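Two-component system sensor histidine kinase (PDB 3OTT) probably senses saccharides with its extracellular domain and relays the signal through ATP-dependent histidine phosphorylation. Local coordinates at residues B[690-695]-B[727-732]; B[723-728]-B[737-742]. All coordinates share one frame; numbering follows the deposited sequence.

Contact 1: residues B[690-695]-B[727-732]; sequences KFVYRL and SKLERD
V692 and S727 pair through both of their backbone groups. V692 N donates to S727 O at 2.9 Å, the N-H...O angle being 173° and the donor close to the carbonyl axis; the return bond, from S727 N to V692 O, satisfies the other amide and carbonyl of this antiparallel hydrogen-bonded pair. A third bond lies two residues further along each segment, where L729 N approaches K690 O at 2.6 Å with its nitrogen tilted 24° from the carbonyl plane. S727 O also receives a CA-H...O contact from F691 CA, at 3.4 Å, so this acceptor takes one full hydrogen bond and a weaker CA-H contact. Strands 691-696 and 720-728 are neighbours in the five-stranded sheet of the Y_Y_Y domain, an E-set module of the immunoglobulin-like type that follows the propeller blades. F691 and K728 form the non-hydrogen-bonded pair, their side chains diverging; the F691 backbone is instead hydrogen-bonded to L705, and that of K728 to S736. The F691 ring still reaches back, with CD1 3.6 Å from K728 CA, which meets the ring obliquely, while CE1 comes near K728 CB. On the face that carries V692 and S727, V692 CG2 sits between its own N and carbonyl carbon and comes within 3.4 Å of S727 O. V692 CG1 meets L729 CD1 at 3.8 Å, the two side chains crossing at about a right angle, while L729 CD2 turns to K690 CB. The S727 hydroxyl has its partner beyond the pair, OG being hydrogen-bonded to S736 O.

Contact 2: residues B[723-728]-B[737-742]; sequences QLIISK and NRPHIL
I726 and H740 are joined by two backbone bonds, I726 N to H740 O at 2.8 Å and H740 N to I726 O at 2.9 Å, the second the more bent at 142°. L724 and L742 repeat the pattern, with L724 N 2.9 Å from L742 O and L742 N donating back to L724 O. These four bonds zip together the beta hairpin of strands 720-728 and 740-746 in the Y_Y_Y domain, whose segments run antiparallel at 166°. CA-H...O contacts add to the carbonyls' partners: I741 CA reaches L724 O, and I725 CA reaches H740 O.

The L724, I726, H740 and L742 side chains share one face, which is turned to strands 637-643 and 674-679: L724 and L742 touch F676, and I726 and H740 touch L638. This is consistent with the interior of a beta-sandwich. I725 and I741 stand on the other face, side by side and pointing the same way, CG1 to CG1 at 4.0 Å. I725 CG2, anti to its backbone N, packs against P739 CB at 3.6 Å, and the same P739 CB lies 3.4 Å from I726 O. Q723 crosses I741 obliquely; its amide nitrogen is hydrogen-bonded to N743 OD1, and I741 CG2 lies 3.5 Å from Q723 NE2.

In the fold
From the N terminus the chain completes its propeller blades before reaching strand 691-696, the first strand of contact 1. The 31 residues that follow, including strands 703-704 and 711-714, form the long loop that contact 1 closes when the chain returns along 720-728. Contact 2 closes a much shorter one, the eight residues 729-736 in the hairpin loop. The loops follow one another, and S727 and K728, between them, belong to both contacts. The order in the sheet is 691-696, 720-728, 740-746, and a probable hydrogen bond from I725 N to R694 O extends the pairing of 720-728 with 691-696. Together they join three adjacent strands of the Y_Y_Y sheet.

Contact 1: residues B[690-695]-B[727-732]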
loop_
_atom_site.group_PDB
_atom_site.type_symbol
_atom_site.label_atom_id
_atom_site.label_comp_id
_atom_site.label_asym_id
_atom_site.label_seq_id
_atom_site.Cartn_x
_atom_site.Cartn_y
_atom_site.Cartn_z
ATOM N N LYS B 690 -19.553 29.045 3.762
ATOM C CA LYS B 690 -19.708 30.275 4.527
ATOM C C LYS B 690 -18.790 30.253 5.738
ATOM O O LYS B 690 -18.649 29.226 6.393
ATOM C CB LYS B 690 -21.168 30.428 4.953
ATOM C CG LYS B 690 -22.064 30.906 3.817
ATOM C CD LYS B 690 -23.562 30.685 4.091
ATOM C CE LYS B 690 -24.383 31.251 2.908
ATOM N NZ LYS B 690 -25.869 30.939 2.956
ATOM N N PHE B 691 -18.147 31.384 6.020
ATOM C CA PHE B 691 -17.143 31.463 7.101
ATOM C C PHE B 691 -17.474 32.509 8.191
ATOM O O PHE B 691 -18.173 33.483 7.961
ATOM C CB PHE B 691 -15.717 31.654 6.498
ATOM C CG PHE B 691 -15.287 30.482 5.568
ATOM C CD1 PHE B 691 -14.675 29.372 6.084
ATOM C CD2 PHE B 691 -15.612 30.486 4.213
ATOM C CE1 PHE B 691 -14.350 28.276 5.266
ATOM C CE2 PHE B 691 -15.289 29.387 3.361
ATOM C CZ PHE B 691 -14.660 28.303 3.872
ATOM N N VAL B 692 -16.997 32.261 9.396
ATOM C CA VAL B 692 -17.075 33.208 10.474
ATOM C C VAL B 692 -15.649 33.468 10.919
ATOM O O VAL B 692 -14.745 32.640 10.694
ATOM C CB VAL B 692 -17.945 32.692 11.681
ATOM C CG1 VAL B 692 -19.448 32.859 11.392
ATOM C CG2 VAL B 692 -17.639 31.268 12.023
ATOM N N TYR B 693 -15.424 34.649 11.495
ATOM C CA TYR B 693 -14.096 35.024 11.960
ATOM C C TYR B 693 -14.201 35.932 13.145
ATOM O O TYR B 693 -15.223 36.633 13.326
ATOM C CB TYR B 693 -13.289 35.708 10.843
ATOM C CG TYR B 693 -13.769 37.079 10.412
ATOM C CD1 TYR B 693 -14.795 37.222 9.484
ATOM C CD2 TYR B 693 -13.175 38.222 10.909
ATOM C CE1 TYR B 693 -15.243 38.486 9.080
ATOM C CE2 TYR B 693 -13.614 39.512 10.533
ATOM C CZ TYR B 693 -14.637 39.634 9.625
ATOM O OH TYR B 693 -15.049 40.874 9.253
ATOM N N ARG B 694 -13.133 35.976 13.929
ATOM C CA ARG B 694 -13.040 36.908 15.047
ATOM C C ARG B 694 -11.571 37.176 15.341
ATOM O O ARG B 694 -10.719 36.301 15.113
ATOM C CB ARG B 694 -13.743 36.346 16.289
ATOM C CG ARG B 694 -13.122 35.070 16.812
ATOM C CD ARG B 694 -14.106 34.330 17.714
ATOM N NE ARG B 694 -14.273 35.004 19.008
ATOM C CZ ARG B 694 -15.387 34.957 19.729
ATOM N NH1 ARG B 694 -16.447 34.267 19.302
ATOM N NH2 ARG B 694 -15.449 35.595 20.881
ATOM N N LEU B 695 -11.265 38.377 15.832
ATOM C CA LEU B 695 -9.903 38.655 16.222
ATOM C C LEU B 695 -9.792 38.787 17.751
ATOM O O LEU B 695 -10.172 39.806 18.296
ATOM C CB LEU B 695 -9.375 39.919 15.478
ATOM C CG LEU B 695 -7.918 40.347 15.721
ATOM C CD1 LEU B 695 -6.990 39.285 15.209
ATOM C CD2 LEU B 695 -7.550 41.719 15.125
ATOM N N SER B 727 -13.343 30.096 10.914
ATOM C CA SER B 727 -14.010 28.770 10.948
ATOM C C SER B 727 -15.126 28.681 9.937
ATOM O O SER B 727 -15.785 29.661 9.665
ATOM C CB SER B 727 -14.524 28.467 12.387
ATOM O OG SER B 727 -15.025 27.141 12.473
ATOM N N LYS B 728 -15.337 27.500 9.372
ATOM C CA LYS B 728 -16.445 27.252 8.465
ATOM C C LYS B 728 -17.731 27.322 9.246
ATOM O O LYS B 728 -17.795 26.774 10.333
ATOM C CB LYS B 728 -16.360 25.837 7.871
ATOM C CG LYS B 728 -17.241 25.664 6.586
ATOM C CD LYS B 728 -17.839 24.266 6.372
ATOM C CE LYS B 728 -16.776 23.182 6.235
ATOM N NZ LYS B 728 -17.243 22.016 5.412
ATOM N N LEU B 729 -18.753 27.961 8.681
ATOM C CA LEU B 729 -20.112 27.927 9.232
ATOM C C LEU B 729 -20.776 26.583 8.903
ATOM O O LEU B 729 -20.984 26.233 7.740
ATOM C CB LEU B 729 -20.941 29.114 8.717
ATOM C CG LEU B 729 -22.230 29.508 9.434
ATOM C CD1 LEU B 729 -21.956 30.052 10.862
ATOM C CD2 LEU B 729 -23.019 30.530 8.594
ATOM N N GLU B 730 -21.069 25.816 9.941
ATOM C CA GLU B 730 -21.549 24.455 9.783
ATOM C C GLU B 730 -23.025 24.488 9.341
ATOM O O GLU B 730 -23.679 25.520 9.460
ATOM C CB GLU B 730 -21.351 23.724 11.117
ATOM C CG GLU B 730 -21.067 22.231 11.061
ATOM C CD GLU B 730 -19.837 21.814 10.216
ATOM O OE1 GLU B 730 -18.793 22.524 10.194
ATOM O OE2 GLU B 730 -19.936 20.727 9.592
ATOM N N ARG B 731 -23.548 23.374 8.831
ATOM C CA ARG B 731 -24.932 23.337 8.314
ATOM C C ARG B 731 -26.049 23.648 9.335
ATOM O O ARG B 731 -27.104 24.163 8.968
ATOM C CB ARG B 731 -25.176 22.037 7.548
ATOM C CG ARG B 731 -24.383 21.995 6.216
ATOM C CD ARG B 731 -23.995 20.580 5.787
ATOM N NE ARG B 731 -25.118 19.819 5.231
ATOM C CZ ARG B 731 -25.865 18.955 5.920
ATOM N NH1 ARG B 731 -25.621 18.749 7.211
ATOM N NH2 ARG B 731 -26.856 18.297 5.318
ATOM N N ASP B 732 -25.790 23.364 10.610
ATOM C CA ASP B 732 -26.626 23.828 11.730
ATOM C C ASP B 732 -26.601 25.352 11.905
ATOM O O ASP B 732 -27.546 25.929 12.434
ATOM C CB ASP B 732 -26.161 23.200 13.060
ATOM C CG ASP B 732 -25.467 21.839 12.883
ATOM O OD1 ASP B 732 -24.298 21.798 12.403
ATOM O OD2 ASP B 732 -26.083 20.812 13.256
#

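Contact 2: residues B[723-728]-B[737-742]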
loop_
_atom_site.group_PDB
_atom_site.type_symbol
_atom_site.label_atom_id
_atom_site.label_comp_id
_atom_site.label_asym_id
_atom_site.label_seq_id
_atom_site.Cartn_x
_atom_site.Cartn_y
_atom_site.Cartn_z
ATOM N N GLN B 723 -5.140 37.241 17.975
ATOM C CA GLN B 723 -5.202 35.890 17.410
ATOM C C GLN B 723 -6.420 35.896 16.492
ATOM O O GLN B 723 -7.520 36.136 16.961
ATOM C CB GLN B 723 -5.337 34.833 18.528
ATOM C CG GLN B 723 -5.444 33.424 18.034
ATOM C CD GLN B 723 -5.634 32.406 19.150
ATOM O OE1 GLN B 723 -6.720 32.290 19.714
ATOM N NE2 GLN B 723 -4.582 31.628 19.446
ATOM N N LEU B 724 -6.206 35.654 15.196
ATOM C CA LEU B 724 -7.281 35.570 14.246
ATOM C C LEU B 724 -7.804 34.127 14.206
ATOM O O LEU B 724 -7.051 33.174 13.951
ATOM C CB LEU B 724 -6.708 35.854 12.886
ATOM C CG LEU B 724 -7.435 36.572 11.789
ATOM C CD1 LEU B 724 -6.956 36.025 10.449
ATOM C CD2 LEU B 724 -8.964 36.677 11.924
ATOM N N ILE B 725 -9.097 33.967 14.420
ATOM C CA ILE B 725 -9.684 32.650 14.367
ATOM C C ILE B 725 -10.699 32.597 13.227
ATOM O O ILE B 725 -11.592 33.441 13.144
ATOM C CB ILE B 725 -10.315 32.274 15.718
ATOM C CG1 ILE B 725 -9.245 32.338 16.829
ATOM C CG2 ILE B 725 -11.002 30.903 15.660
ATOM C CD1 ILE B 725 -9.852 32.304 18.298
ATOM N N ILE B 726 -10.515 31.650 12.314
ATOM C CA ILE B 726 -11.388 31.550 11.169
ATOM C C ILE B 726 -12.042 30.185 11.158
ATOM O O ILE B 726 -11.370 29.200 11.401
ATOM C CB ILE B 726 -10.611 31.784 9.862
ATOM C CG1 ILE B 726 -9.942 33.167 9.891
ATOM C CG2 ILE B 726 -11.541 31.666 8.656
ATOM C CD1 ILE B 726 -8.891 33.340 8.785
ATOM N N SER B 727 -13.343 30.096 10.914
ATOM C CA SER B 727 -14.010 28.770 10.948
ATOM C C SER B 727 -15.126 28.681 9.937
ATOM O O SER B 727 -15.785 29.661 9.665
ATOM C CB SER B 727 -14.524 28.467 12.387
ATOM O OG SER B 727 -15.025 27.141 12.473
ATOM N N LYS B 728 -15.337 27.500 9.372
ATOM C CA LYS B 728 -16.445 27.252 8.465
ATOM C C LYS B 728 -17.731 27.322 9.246
ATOM O O LYS B 728 -17.795 26.774 10.333
ATOM C CB LYS B 728 -16.360 25.837 7.871
ATOM C CG LYS B 728 -17.241 25.664 6.586
ATOM C CD LYS B 728 -17.839 24.266 6.372
ATOM C CE LYS B 728 -16.776 23.182 6.235
ATOM N NZ LYS B 728 -17.243 22.016 5.412
ATOM N N ASN B 737 -15.212 23.093 14.673
ATOM C CA ASN B 737 -14.148 23.023 15.678
ATOM C C ASN B 737 -12.789 22.642 15.052
ATOM O O ASN B 737 -11.906 22.127 15.727
ATOM C CB ASN B 737 -14.574 22.183 16.925
ATOM C CG ASN B 737 -14.818 20.689 16.613
ATOM O OD1 ASN B 737 -15.374 20.317 15.578
ATOM N ND2 ASN B 737 -14.409 19.833 17.540
ATOM N N ARG B 738 -12.657 22.916 13.745
ATOM C CA ARG B 738 -11.368 22.989 13.039
ATOM C C ARG B 738 -11.123 24.428 12.580
ATOM O O ARG B 738 -11.123 24.729 11.381
ATOM C CB ARG B 738 -11.308 22.044 11.821
ATOM C CG ARG B 738 -11.129 20.563 12.166
ATOM C CD ARG B 738 -9.661 20.131 12.205
ATOM N NE ARG B 738 -9.516 18.684 12.425
ATOM C CZ ARG B 738 -8.514 17.948 11.936
ATOM N NH1 ARG B 738 -7.579 18.535 11.187
ATOM N NH2 ARG B 738 -8.441 16.631 12.182
ATOM N N PRO B 739 -10.909 25.327 13.539
ATOM C CA PRO B 739 -10.627 26.682 13.095
ATOM C C PRO B 739 -9.181 26.789 12.612
ATOM O O PRO B 739 -8.325 25.990 13.008
ATOM C CB PRO B 739 -10.838 27.521 14.358
ATOM C CG PRO B 739 -11.125 26.537 15.482
ATOM C CD PRO B 739 -10.764 25.192 15.003
ATOM N N HIS B 740 -8.951 27.720 11.705
ATOM C CA HIS B 740 -7.611 28.212 11.442
ATOM C C HIS B 740 -7.275 29.337 12.428
ATOM O O HIS B 740 -8.048 30.268 12.586
ATOM C CB HIS B 740 -7.499 28.757 10.032
ATOM C CG HIS B 740 -6.094 28.958 9.587
ATOM N ND1 HIS B 740 -5.298 27.918 9.165
ATOM C CD2 HIS B 740 -5.342 30.077 9.483
ATOM C CE1 HIS B 740 -4.111 28.388 8.825
ATOM N NE2 HIS B 740 -4.116 29.697 8.993
ATOM N N ILE B 741 -6.108 29.213 13.050
ATOM C CA ILE B 741 -5.601 30.170 14.050
ATOM C C ILE B 741 -4.302 30.824 13.563
ATOM O O ILE B 741 -3.410 30.143 13.090
ATOM C CB ILE B 741 -5.390 29.432 15.392
ATOM C CG1 ILE B 741 -6.741 29.249 16.095
ATOM C CG2 ILE B 741 -4.379 30.142 16.273
ATOM C CD1 ILE B 741 -6.817 28.017 16.957
ATOM N N LEU B 742 -4.241 32.152 13.599
ATOM C CA LEU B 742 -3.010 32.904 13.298
ATOM C C LEU B 742 -2.729 33.822 14.448
ATOM O O LEU B 742 -3.553 34.679 14.698
ATOM C CB LEU B 742 -3.191 33.786 12.045
ATOM C CG LEU B 742 -1.957 34.640 11.673
ATOM C CD1 LEU B 742 -0.674 33.842 11.349
ATOM C CD2 LEU B 742 -2.281 35.644 10.610
#